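Local atomic coordinates of dicer Related Helicase (Caenorhabditis elegans, PDB entry 6M6S), a protein that binds double-stranded RNA ends bearing a 5'-triphosphate through this zinc-containing C-terminal domain of a RIG-I-like helicase that probably hydrolyses ATP. Residues B[61-66]-B[78-83]; B[45-50]-B[147-152]; B[39-44]-B[86-91]. All blocks are in the same frame, centred on the assembly; numbering follows the deposited sequence.

Contact 1 (B[61-66]-B[78-83]). With nucleotides of chain C.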
loop_
_atom_site.group_PDB
_atom_site.type_symbol
_atom_site.label_atom_id
_atom_site.label_comp_id
_atom_site.label_asym_id
_atom_site.label_seq_id
_atom_site.Cartn_x
_atom_site.Cartn_y
_atom_site.Cartn_z
ATOM N N ASN B 61 3.910 -20.027 -19.004
ATOM C CA ASN B 61 3.725 -18.831 -18.238
ATOM C C ASN B 61 4.865 -17.912 -18.617
ATOM O O ASN B 61 5.921 -17.975 -18.008
ATOM C CB ASN B 61 3.751 -19.160 -16.726
ATOM C CG ASN B 61 3.463 -17.966 -15.882
ATOM O OD1 ASN B 61 3.969 -16.880 -16.129
ATOM N ND2 ASN B 61 2.621 -18.147 -14.887
ATOM N N GLN B 62 4.692 -17.135 -19.684
ATOM C CA GLN B 62 5.777 -16.279 -20.192
ATOM C C GLN B 62 5.505 -14.830 -19.871
ATOM O O GLN B 62 4.521 -14.296 -20.354
ATOM C CB GLN B 62 5.859 -16.408 -21.734
ATOM C CG GLN B 62 5.774 -17.823 -22.243
ATOM C CD GLN B 62 5.964 -17.918 -23.750
ATOM O OE1 GLN B 62 5.791 -16.926 -24.479
ATOM N NE2 GLN B 62 6.369 -19.092 -24.214
ATOM N N PRO B 63 6.342 -14.170 -19.033
ATOM C CA PRO B 63 6.202 -12.720 -18.889
ATOM C C PRO B 63 6.641 -12.050 -20.198
ATOM O O PRO B 63 7.748 -12.318 -20.646
ATOM C CB PRO B 63 7.207 -12.378 -17.771
ATOM C CG PRO B 63 7.512 -13.782 -17.087
ATOM C CD PRO B 63 7.517 -14.680 -18.294
ATOM N N LEU B 64 5.791 -11.219 -20.813
ATOM C CA LEU B 64 6.151 -10.654 -22.130
ATOM C C LEU B 64 6.145 -9.100 -22.127
ATOM O O LEU B 64 6.820 -8.481 -21.286
ATOM C CB LEU B 64 5.251 -11.229 -23.210
ATOM C CG LEU B 64 5.272 -12.752 -23.410
ATOM C CD1 LEU B 64 4.153 -13.183 -24.405
ATOM C CD2 LEU B 64 6.666 -13.194 -23.958
ATOM N N SER B 65 5.350 -8.465 -22.998
ATOM C CA SER B 65 5.434 -7.007 -23.219
ATOM C C SER B 65 4.989 -6.178 -22.020
ATOM O O SER B 65 4.152 -6.619 -21.235
ATOM C CB SER B 65 4.539 -6.642 -24.407
ATOM O OG SER B 65 4.723 -7.592 -25.445
ATOM N N ASP B 66 5.521 -4.979 -21.870
ATOM C CA ASP B 66 5.008 -4.088 -20.818
ATOM C C ASP B 66 3.613 -3.628 -21.214
ATOM O O ASP B 66 3.292 -3.565 -22.416
ATOM C CB ASP B 66 5.922 -2.866 -20.671
ATOM C CG ASP B 66 7.114 -3.155 -19.787
ATOM O OD1 ASP B 66 6.913 -3.838 -18.750
ATOM O OD2 ASP B 66 8.232 -2.737 -20.139
ATOM N N ARG B 78 2.435 -5.917 -16.774
ATOM C CA ARG B 78 3.099 -6.658 -17.835
ATOM C C ARG B 78 2.106 -7.621 -18.396
ATOM O O ARG B 78 1.279 -8.186 -17.654
ATOM C CB ARG B 78 4.259 -7.427 -17.232
ATOM C CG ARG B 78 5.121 -8.082 -18.231
ATOM C CD ARG B 78 6.455 -8.455 -17.560
ATOM N NE ARG B 78 7.347 -8.874 -18.585
ATOM C CZ ARG B 78 8.609 -9.216 -18.399
ATOM N NH1 ARG B 78 9.155 -9.172 -17.178
ATOM N NH2 ARG B 78 9.309 -9.590 -19.448
ATOM N N ALA B 79 2.174 -7.882 -19.707
ATOM C CA ALA B 79 1.311 -8.922 -20.259
ATOM C C ALA B 79 2.064 -10.249 -20.241
ATOM O O ALA B 79 3.305 -10.275 -20.285
ATOM C CB ALA B 79 0.933 -8.560 -21.724
ATOM N N TYR B 80 1.308 -11.353 -20.143
ATOM C CA TYR B 80 1.889 -12.683 -20.138
ATOM C C TYR B 80 1.184 -13.517 -21.185
ATOM O O TYR B 80 0.056 -13.184 -21.606
ATOM C CB TYR B 80 1.619 -13.381 -18.797
ATOM C CG TYR B 80 2.454 -12.934 -17.586
ATOM C CD1 TYR B 80 2.319 -11.656 -17.067
ATOM C CD2 TYR B 80 3.309 -13.825 -16.955
ATOM C CE1 TYR B 80 3.042 -11.246 -15.952
ATOM C CE2 TYR B 80 4.031 -13.432 -15.813
ATOM C CZ TYR B 80 3.895 -12.157 -15.342
ATOM O OH TYR B 80 4.566 -11.774 -14.197
ATOM N N LYS B 81 1.827 -14.608 -21.599
ATOM C CA LYS B 81 1.143 -15.696 -22.316
ATOM C C LYS B 81 1.016 -16.855 -21.344
ATOM O O LYS B 81 2.050 -17.407 -20.884
ATOM C CB LYS B 81 1.952 -16.131 -23.543
ATOM C CG LYS B 81 1.184 -16.993 -24.523
ATOM C CD LYS B 81 2.175 -17.551 -25.606
ATOM C CE LYS B 81 1.507 -17.946 -26.856
ATOM N NZ LYS B 81 2.469 -17.887 -28.022
ATOM N N ILE B 82 -0.222 -17.187 -20.968
ATOM C CA ILE B 82 -0.451 -18.219 -19.957
ATOM C C ILE B 82 -1.322 -19.268 -20.602
ATOM O O ILE B 82 -2.420 -18.931 -21.079
ATOM C CB ILE B 82 -1.144 -17.628 -18.741
ATOM C CG1 ILE B 82 -0.238 -16.589 -18.053
ATOM C CG2 ILE B 82 -1.565 -18.754 -17.740
ATOM C CD1 ILE B 82 -0.640 -16.299 -16.707
ATOM N N ARG B 83 -0.830 -20.506 -20.678
ATOM C CA ARG B 83 -1.541 -21.601 -21.326
ATOM C C ARG B 83 -1.951 -21.175 -22.753
ATOM O O ARG B 83 -3.071 -21.448 -23.210
ATOM C CB ARG B 83 -2.763 -22.047 -20.515
ATOM C CG ARG B 83 -2.499 -22.372 -19.056
ATOM C CD ARG B 83 -3.057 -23.755 -18.648
ATOM N NE ARG B 83 -4.378 -23.751 -17.998
ATOM C CZ ARG B 83 -4.597 -23.551 -16.687
ATOM N NH1 ARG B 83 -3.585 -23.282 -15.856
ATOM N NH2 ARG B 83 -5.840 -23.596 -16.195
ATOM P P C C 12 5.839 -25.340 -10.640
ATOM O OP1 C C 12 5.064 -26.474 -11.222
ATOM O OP2 C C 12 7.304 -25.335 -10.833
ATOM O "O5'" C C 12 5.219 -23.966 -11.156
ATOM C "C5'" C C 12 3.818 -23.796 -11.263
ATOM C "C4'" C C 12 3.460 -22.409 -11.724
ATOM O "O4'" C C 12 4.039 -21.429 -10.847
ATOM C "C3'" C C 12 3.963 -21.987 -13.086
ATOM O "O3'" C C 12 3.223 -22.557 -14.145
ATOM C "C2'" C C 12 3.815 -20.484 -13.014
ATOM O "O2'" C C 12 2.455 -20.127 -13.214
ATOM C "C1'" C C 12 4.193 -20.210 -11.550
ATOM N N1 C C 12 5.596 -19.753 -11.450
ATOM C C2 C C 12 5.841 -18.399 -11.629
ATOM O O2 C C 12 4.863 -17.642 -11.799
ATOM N N3 C C 12 7.120 -17.951 -11.559
ATOM C C4 C C 12 8.115 -18.819 -11.385
ATOM N N4 C C 12 9.352 -18.329 -11.344
ATOM C C5 C C 12 7.894 -20.214 -11.219
ATOM C C6 C C 12 6.625 -20.632 -11.269
#
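Pro63 lies over one face of the Tyr80 ring, its CA 3.9 Å from the ring centroid in a CH-pi contact displaced toward the rim, while its CG meets Tyr80 CE2 at 3.7 Å. The same proline covers a second flat group: CB sits over the centre of the Arg78 guanidinium, 3.5 Å from CZ. Arg78 has CG anti to its backbone N (chi1 -173°) and the chain stretched out as far as NE. From there NE gives a hydrogen bond of 2.8 Å to Leu64 O, near the guanidinium plane; NH2 adds a weak bond to the same oxygen. These strands, 61-69 and 75-82, form an antiparallel hairpin of the RIG-I-type C-terminal domain, and its register slips by one residue between Pro63 and Asp66, a beta bulge. Gln62 and Lys81 form a hydrogen-bonded pair, beyond which Leu64 N binds Ala79 O and Ala79 N binds Ser65 O. On the face away from Pro63 their side chains run side by side; Gln62 OE1 and Lys81 NZ both hydrogen-bond Ser153 OG of helix 140-167, and Gln62 NE2 bonds Asn157 there. Asn61 brings OD1 to the edge of the Tyr80 ring, 3.2 Å from CD2, the amide plane turned 81° from the ring. Its ND2 makes a weak hydrogen bond of 2.6 Å to O2' of C12 in RNA chain C; Arg78 NH1 and Tyr80 OH hydrogen-bond the RNA elsewhere, at O3G and N3.

Contact 2 (B[45-50]-B[147-152])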
loop_
_atom_site.group_PDB
_atom_site.type_symbol
_atom_site.label_atom_id
_atom_site.label_comp_id
_atom_site.label_asym_id
_atom_site.label_seq_id
_atom_site.Cartn_x
_atom_site.Cartn_y
_atom_site.Cartn_z
ATOM N N LEU B 45 -5.290 -0.349 -22.559
ATOM C CA LEU B 45 -3.867 -0.599 -22.353
ATOM C C LEU B 45 -3.080 -0.403 -23.644
ATOM O O LEU B 45 -3.482 -0.890 -24.723
ATOM C CB LEU B 45 -3.614 -2.016 -21.878
ATOM C CG LEU B 45 -4.341 -2.397 -20.584
ATOM C CD1 LEU B 45 -4.193 -3.851 -20.346
ATOM C CD2 LEU B 45 -3.705 -1.593 -19.382
ATOM N N HIS B 46 -1.922 0.248 -23.552
ATOM C CA HIS B 46 -0.953 0.153 -24.644
ATOM C C HIS B 46 0.032 -0.989 -24.338
ATOM O O HIS B 46 0.440 -1.206 -23.168
ATOM C CB HIS B 46 -0.094 1.443 -24.829
ATOM C CG HIS B 46 -0.879 2.675 -25.199
ATOM N ND1 HIS B 46 -1.298 2.937 -26.490
ATOM C CD2 HIS B 46 -1.279 3.739 -24.451
ATOM C CE1 HIS B 46 -1.956 4.087 -26.515
ATOM N NE2 HIS B 46 -1.950 4.603 -25.292
ATOM N N VAL B 47 0.456 -1.683 -25.392
ATOM C CA VAL B 47 1.331 -2.825 -25.247
ATOM C C VAL B 47 2.645 -2.445 -25.881
ATOM O O VAL B 47 2.682 -2.107 -27.079
ATOM C CB VAL B 47 0.681 -4.075 -25.935
ATOM C CG1 VAL B 47 1.659 -5.237 -25.986
ATOM C CG2 VAL B 47 -0.662 -4.450 -25.282
ATOM N N GLU B 48 3.735 -2.467 -25.095
ATOM C CA GLU B 48 5.025 -1.955 -25.541
ATOM C C GLU B 48 6.107 -3.053 -25.377
ATOM O O GLU B 48 6.277 -3.569 -24.273
ATOM C CB GLU B 48 5.404 -0.696 -24.769
ATOM C CG GLU B 48 6.680 -0.058 -25.285
ATOM C CD GLU B 48 6.473 0.861 -26.537
ATOM O OE1 GLU B 48 5.323 1.077 -27.013
ATOM O OE2 GLU B 48 7.489 1.391 -27.030
ATOM N N SER B 49 6.825 -3.421 -26.447
ATOM C CA SER B 49 7.827 -4.473 -26.316
ATOM C C SER B 49 8.920 -4.104 -25.301
ATOM O O SER B 49 9.302 -2.950 -25.203
ATOM C CB SER B 49 8.477 -4.732 -27.681
ATOM O OG SER B 49 9.595 -5.601 -27.533
ATOM N N LYS B 50 9.440 -5.073 -24.544
ATOM C CA LYS B 50 10.541 -4.752 -23.603
ATOM C C LYS B 50 11.954 -4.801 -24.194
ATOM O O LYS B 50 12.914 -4.225 -23.630
ATOM C CB LYS B 50 10.491 -5.658 -22.357
ATOM C CG LYS B 50 9.482 -5.218 -21.336
ATOM C CD LYS B 50 9.624 -5.986 -20.030
ATOM C CE LYS B 50 10.913 -5.630 -19.299
ATOM N NZ LYS B 50 11.001 -6.362 -18.007
ATOM N N ILE B 147 0.431 -8.369 -32.398
ATOM C CA ILE B 147 1.688 -8.491 -33.121
ATOM C C ILE B 147 2.896 -8.258 -32.215
ATOM O O ILE B 147 3.856 -9.021 -32.324
ATOM C CB ILE B 147 1.703 -7.585 -34.330
ATOM C CG1 ILE B 147 0.753 -8.196 -35.355
ATOM C CG2 ILE B 147 3.117 -7.489 -34.956
ATOM C CD1 ILE B 147 0.399 -7.241 -36.512
ATOM N N VAL B 148 2.794 -7.269 -31.310
ATOM C CA VAL B 148 3.827 -6.955 -30.351
ATOM C C VAL B 148 3.994 -8.149 -29.434
ATOM O O VAL B 148 5.138 -8.589 -29.196
ATOM C CB VAL B 148 3.548 -5.650 -29.566
ATOM C CG1 VAL B 148 4.543 -5.459 -28.400
ATOM C CG2 VAL B 148 3.659 -4.423 -30.450
ATOM N N LEU B 149 2.887 -8.669 -28.926
ATOM C CA LEU B 149 2.955 -9.854 -28.046
ATOM C C LEU B 149 3.540 -11.080 -28.753
ATOM O O LEU B 149 4.381 -11.796 -28.174
ATOM C CB LEU B 149 1.578 -10.184 -27.490
ATOM C CG LEU B 149 1.197 -9.084 -26.523
ATOM C CD1 LEU B 149 -0.314 -9.044 -26.305
ATOM C CD2 LEU B 149 1.906 -9.339 -25.158
ATOM N N ASP B 150 3.119 -11.344 -29.994
ATOM C CA ASP B 150 3.603 -12.508 -30.678
ATOM C C ASP B 150 5.121 -12.421 -30.917
ATOM O O ASP B 150 5.820 -13.447 -30.826
ATOM C CB ASP B 150 2.951 -12.599 -32.058
ATOM C CG ASP B 150 1.511 -13.079 -32.020
ATOM O OD1 ASP B 150 1.025 -13.680 -31.042
ATOM O OD2 ASP B 150 0.848 -12.915 -33.060
ATOM N N LEU B 151 5.630 -11.234 -31.232
ATOM C CA LEU B 151 7.060 -11.061 -31.473
ATOM C C LEU B 151 7.832 -11.283 -30.174
ATOM O O LEU B 151 8.923 -11.895 -30.192
ATOM C CB LEU B 151 7.371 -9.642 -31.880
ATOM C CG LEU B 151 7.166 -9.357 -33.339
ATOM C CD1 LEU B 151 7.099 -7.865 -33.553
ATOM C CD2 LEU B 151 8.396 -9.938 -34.019
ATOM N N ASP B 152 7.314 -10.748 -29.080
ATOM C CA ASP B 152 8.003 -10.939 -27.813
ATOM C C ASP B 152 7.931 -12.429 -27.426
ATOM O O ASP B 152 8.913 -12.958 -26.868
ATOM C CB ASP B 152 7.434 -10.069 -26.676
ATOM C CG ASP B 152 7.888 -8.612 -26.750
ATOM O OD1 ASP B 152 8.786 -8.314 -27.553
ATOM O OD2 ASP B 152 7.353 -7.766 -25.981
#
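Ser49 OG donates a hydrogen bond to Asp152 OD1, 2.8 Å away, and this bond joins the residue just after strand 45-48 to the long C-terminal helix. The serine hydroxyl stands anti to its own backbone N (chi1 171°), and it meets the carboxylate on the syn lone pair of OD1, the side of the other oxygen. The second oxygen of Asp152, OD2, comes to 3.3 Å from Ser49 CA but takes its hydrogen bond from Ser65 OG on the neighbouring strand; two serine hydroxyls thus grip the carboxylate, one at each oxygen, which would limit its rotation.

Further back along the strand the contact turns apolar. Val47 and Val148 share one rotamer, with CG1 anti to the backbone N in both, and the two side chains slide past each other in opposite directions until their CG1 methyls meet at 3.8 Å. That methyl of Val148 also reaches the backbone, 3.6 Å from Ser49 N. Val47 CG1 touches Leu149 as well, 3.9 Å from its CG, the two side chains crossing at about a right angle. Leu149 also touches Trp42. The axes of strand 45-48 and of the helical segment 147-152 run 34° apart and 8.5 Å from each other at their closest. This is helix-on-sheet packing: helix 140-167 packs on the four-stranded antiparallel sheet of this RIG-I-type C-terminal domain, here on 45-48, one of its two outermost strands, and its side chains also meet Ser65, Ala79 and Tyr86 of the others.

Contact 3 (B[39-44]-B[86-91]); sequences PSVWRF and YLPQLS. With nucleotides of chain D.
Trp42 lays its indole against Pro88, whose CG stands over one face of the six-membered ring, 3.9 Å from the centroid and 11° off the normal, in a CH-pi contact. Pro88 CD is nearer still, 3.5 Å from Trp42 CZ2. Val41 touches the proline as well, CG1 meeting Pro88 CG at 3.6 Å; with chi1 at 75° this methyl takes the crowded position between backbone N and carbonyl carbon. The contact sets the 3-10 turn 41-43 of the RIG-I-type C-terminal domain against strand 85-90, an outermost strand of its sheet. At the rim of the indole, near its plane, lies Tyr86 O, 3.5 Å from Trp42 CZ2. One water links the same pair: it accepts from Trp42 NE1 at 3.0 Å and donates to Tyr86 O at 2.7 Å, satisfying the indole N-H. An alanine in place of Trp42 would probably open a gap beside Pro88 and leave the water without its indole donor. Helix 126-132 also packs on Trp42 through Met132, and helix 140-167 through Leu149. Gln89 faces the RNA: OE1 is 3.4 Å from C5' of G2 in chain D and hydrogen-bonds an RNA sugar, with a weak bond to Tyr80 OH.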
loop_
_atom_site.group_PDB
_atom_site.type_symbol
_atom_site.label_atom_id
_atom_site.label_comp_id
_atom_site.label_asym_id
_atom_site.label_seq_id
_atom_site.Cartn_x
_atom_site.Cartn_y
_atom_site.Cartn_z
ATOM N N PRO B 39 -12.159 -9.410 -21.579
ATOM C CA PRO B 39 -11.596 -9.199 -22.928
ATOM C C PRO B 39 -11.617 -7.731 -23.334
ATOM O O PRO B 39 -10.799 -7.302 -24.183
ATOM C CB PRO B 39 -12.492 -10.052 -23.834
ATOM C CG PRO B 39 -13.721 -10.257 -23.058
ATOM C CD PRO B 39 -13.327 -10.293 -21.587
ATOM N N SER B 40 -12.447 -6.921 -22.669
ATOM C CA SER B 40 -12.465 -5.476 -22.997
ATOM C C SER B 40 -11.292 -4.701 -22.497
ATOM O O SER B 40 -11.115 -3.553 -22.907
ATOM C CB SER B 40 -13.723 -4.811 -22.399
ATOM O OG SER B 40 -14.853 -5.427 -22.953
ATOM N N VAL B 41 -10.520 -5.269 -21.565
ATOM C CA VAL B 41 -9.503 -4.489 -20.872
ATOM C C VAL B 41 -8.438 -3.991 -21.858
ATOM O O VAL B 41 -7.819 -2.953 -21.635
ATOM C CB VAL B 41 -8.865 -5.295 -19.733
ATOM C CG1 VAL B 41 -7.925 -6.316 -20.274
ATOM C CG2 VAL B 41 -8.130 -4.339 -18.778
ATOM N N TRP B 42 -8.266 -4.702 -22.999
ATOM C CA TRP B 42 -7.155 -4.334 -23.841
ATOM C C TRP B 42 -7.352 -2.931 -24.472
ATOM O O TRP B 42 -6.347 -2.265 -24.848
ATOM C CB TRP B 42 -6.981 -5.374 -24.955
ATOM C CG TRP B 42 -6.500 -6.764 -24.504
ATOM C CD1 TRP B 42 -7.208 -7.932 -24.542
ATOM C CD2 TRP B 42 -5.181 -7.108 -24.040
ATOM N NE1 TRP B 42 -6.439 -8.978 -24.137
ATOM C CE2 TRP B 42 -5.184 -8.522 -23.843
ATOM C CE3 TRP B 42 -4.002 -6.363 -23.793
ATOM C CZ2 TRP B 42 -4.074 -9.206 -23.370
ATOM C CZ3 TRP B 42 -2.878 -7.031 -23.342
ATOM C CH2 TRP B 42 -2.922 -8.464 -23.180
ATOM N N ARG B 43 -8.606 -2.453 -24.588
ATOM C CA ARG B 43 -8.897 -1.115 -25.115
ATOM C C ARG B 43 -8.214 -0.036 -24.289
ATOM O O ARG B 43 -7.878 1.044 -24.811
ATOM C CB ARG B 43 -10.413 -0.862 -25.086
ATOM C CG ARG B 43 -11.211 -1.975 -25.778
ATOM C CD ARG B 43 -12.596 -2.075 -25.164
ATOM N NE ARG B 43 -13.323 -0.813 -25.248
ATOM C CZ ARG B 43 -14.339 -0.492 -24.450
ATOM N NH1 ARG B 43 -14.737 -1.336 -23.502
ATOM N NH2 ARG B 43 -14.949 0.680 -24.591
ATOM N N PHE B 44 -7.963 -0.374 -23.032
ATOM C CA PHE B 44 -7.454 0.607 -22.043
ATOM C C PHE B 44 -5.970 0.462 -21.754
ATOM O O PHE B 44 -5.412 1.082 -20.814
ATOM C CB PHE B 44 -8.286 0.528 -20.761
ATOM C CG PHE B 44 -9.748 0.653 -21.033
ATOM C CD1 PHE B 44 -10.225 1.740 -21.745
ATOM C CD2 PHE B 44 -10.619 -0.384 -20.695
ATOM C CE1 PHE B 44 -11.577 1.845 -22.047
ATOM C CE2 PHE B 44 -11.977 -0.299 -21.002
ATOM C CZ PHE B 44 -12.454 0.822 -21.694
ATOM N N TYR B 86 -2.920 -14.709 -24.236
ATOM C CA TYR B 86 -2.397 -13.453 -23.723
ATOM C C TYR B 86 -3.308 -12.808 -22.686
ATOM O O TYR B 86 -4.508 -12.676 -22.912
ATOM C CB TYR B 86 -2.173 -12.424 -24.862
ATOM C CG TYR B 86 -1.149 -12.871 -25.886
ATOM C CD1 TYR B 86 0.128 -13.297 -25.484
ATOM C CD2 TYR B 86 -1.451 -12.897 -27.252
ATOM C CE1 TYR B 86 1.077 -13.744 -26.408
ATOM C CE2 TYR B 86 -0.496 -13.351 -28.195
ATOM C CZ TYR B 86 0.771 -13.748 -27.749
ATOM O OH TYR B 86 1.730 -14.205 -28.651
ATOM N N LEU B 87 -2.745 -12.414 -21.548
ATOM C CA LEU B 87 -3.480 -11.818 -20.424
ATOM C C LEU B 87 -2.679 -10.707 -19.813
ATOM O O LEU B 87 -1.469 -10.842 -19.612
ATOM C CB LEU B 87 -3.700 -12.883 -19.331
ATOM C CG LEU B 87 -4.488 -14.140 -19.691
ATOM C CD1 LEU B 87 -4.480 -15.139 -18.487
ATOM C CD2 LEU B 87 -5.951 -13.778 -20.017
ATOM N N PRO B 88 -3.336 -9.604 -19.415
ATOM C CA PRO B 88 -2.652 -8.524 -18.691
ATOM C C PRO B 88 -2.513 -8.884 -17.216
ATOM O O PRO B 88 -3.396 -9.516 -16.627
ATOM C CB PRO B 88 -3.591 -7.329 -18.819
ATOM C CG PRO B 88 -4.659 -7.742 -19.798
ATOM C CD PRO B 88 -4.704 -9.253 -19.897
ATOM N N GLN B 89 -1.365 -8.530 -16.650
ATOM C CA GLN B 89 -1.184 -8.535 -15.192
ATOM C C GLN B 89 -1.000 -7.120 -14.710
ATOM O O GLN B 89 0.058 -6.477 -14.912
ATOM C CB GLN B 89 0.053 -9.348 -14.877
ATOM C CG GLN B 89 0.215 -9.603 -13.334
ATOM C CD GLN B 89 1.587 -10.162 -13.076
ATOM O OE1 GLN B 89 2.597 -9.427 -13.098
ATOM N NE2 GLN B 89 1.656 -11.480 -12.888
ATOM N N LEU B 90 -2.058 -6.566 -14.118
ATOM C CA LEU B 90 -1.930 -5.223 -13.570
ATOM C C LEU B 90 -1.180 -5.292 -12.237
ATOM O O LEU B 90 -1.449 -6.176 -11.424
ATOM C CB LEU B 90 -3.296 -4.627 -13.365
ATOM C CG LEU B 90 -4.103 -4.370 -14.637
ATOM C CD1 LEU B 90 -5.575 -4.050 -14.320
ATOM C CD2 LEU B 90 -3.380 -3.178 -15.385
ATOM N N SER B 91 -0.231 -4.387 -12.010
ATOM C CA SER B 91 0.565 -4.382 -10.774
ATOM C C SER B 91 -0.291 -3.703 -9.671
ATOM O O SER B 91 -0.846 -2.617 -9.939
ATOM C CB SER B 91 1.782 -3.504 -10.977
ATOM O OG SER B 91 2.463 -3.353 -9.712
ATOM P P G D 2 6.729 -7.834 -10.018
ATOM O OP1 G D 2 6.108 -6.604 -9.429
ATOM O OP2 G D 2 8.080 -8.204 -9.476
ATOM O "O5'" G D 2 5.669 -8.988 -9.714
ATOM C "C5'" G D 2 4.361 -8.911 -10.266
ATOM C "C4'" G D 2 3.584 -10.153 -9.934
ATOM O "O4'" G D 2 4.150 -11.280 -10.620
ATOM C "C3'" G D 2 3.579 -10.584 -8.470
ATOM O "O3'" G D 2 2.602 -9.882 -7.744
ATOM C "C2'" G D 2 3.217 -12.056 -8.582
ATOM O "O2'" G D 2 1.821 -12.170 -8.838
ATOM C "C1'" G D 2 3.957 -12.451 -9.857
ATOM N N9 G D 2 5.292 -13.017 -9.601
ATOM C C8 G D 2 6.521 -12.367 -9.734
ATOM N N7 G D 2 7.541 -13.161 -9.474
ATOM C C5 G D 2 6.939 -14.393 -9.185
ATOM C C6 G D 2 7.503 -15.648 -8.829
ATOM O O6 G D 2 8.686 -15.928 -8.717
ATOM N N1 G D 2 6.540 -16.628 -8.601
ATOM C C2 G D 2 5.180 -16.439 -8.721
ATOM N N2 G D 2 4.381 -17.504 -8.487
ATOM N N3 G D 2 4.643 -15.269 -9.056
ATOM C C4 G D 2 5.570 -14.315 -9.266
HETATM O O HOH W 1 -6.469 -11.933 -24.666
#

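How the contacts relate
Each contact has at least one strand in the same antiparallel sheet: contact 1 is its central hairpin, and contacts 2 and 3 each bring another element onto an outermost strand, 45-48 and 85-90. Asp66 N to Glu48 O, 2.9 Å, joins contacts 1 and 2, and Tyr80 N to Leu87 O, also 2.9 Å, joins contacts 1 and 3. Between contacts 2 and 3, Tyr86 OH probably hydrogen-bonds Asp150 OD1 at 2.5 Å, and Val47 CG2 packs on Trp42 CZ3 at 3.9 Å. RNA lies against contact 1 directly, but contact 2 meets it only through Lys50 and contact 3 through Gln89. The zinc is about 12 Å from the side chain of Val41 in contact 3.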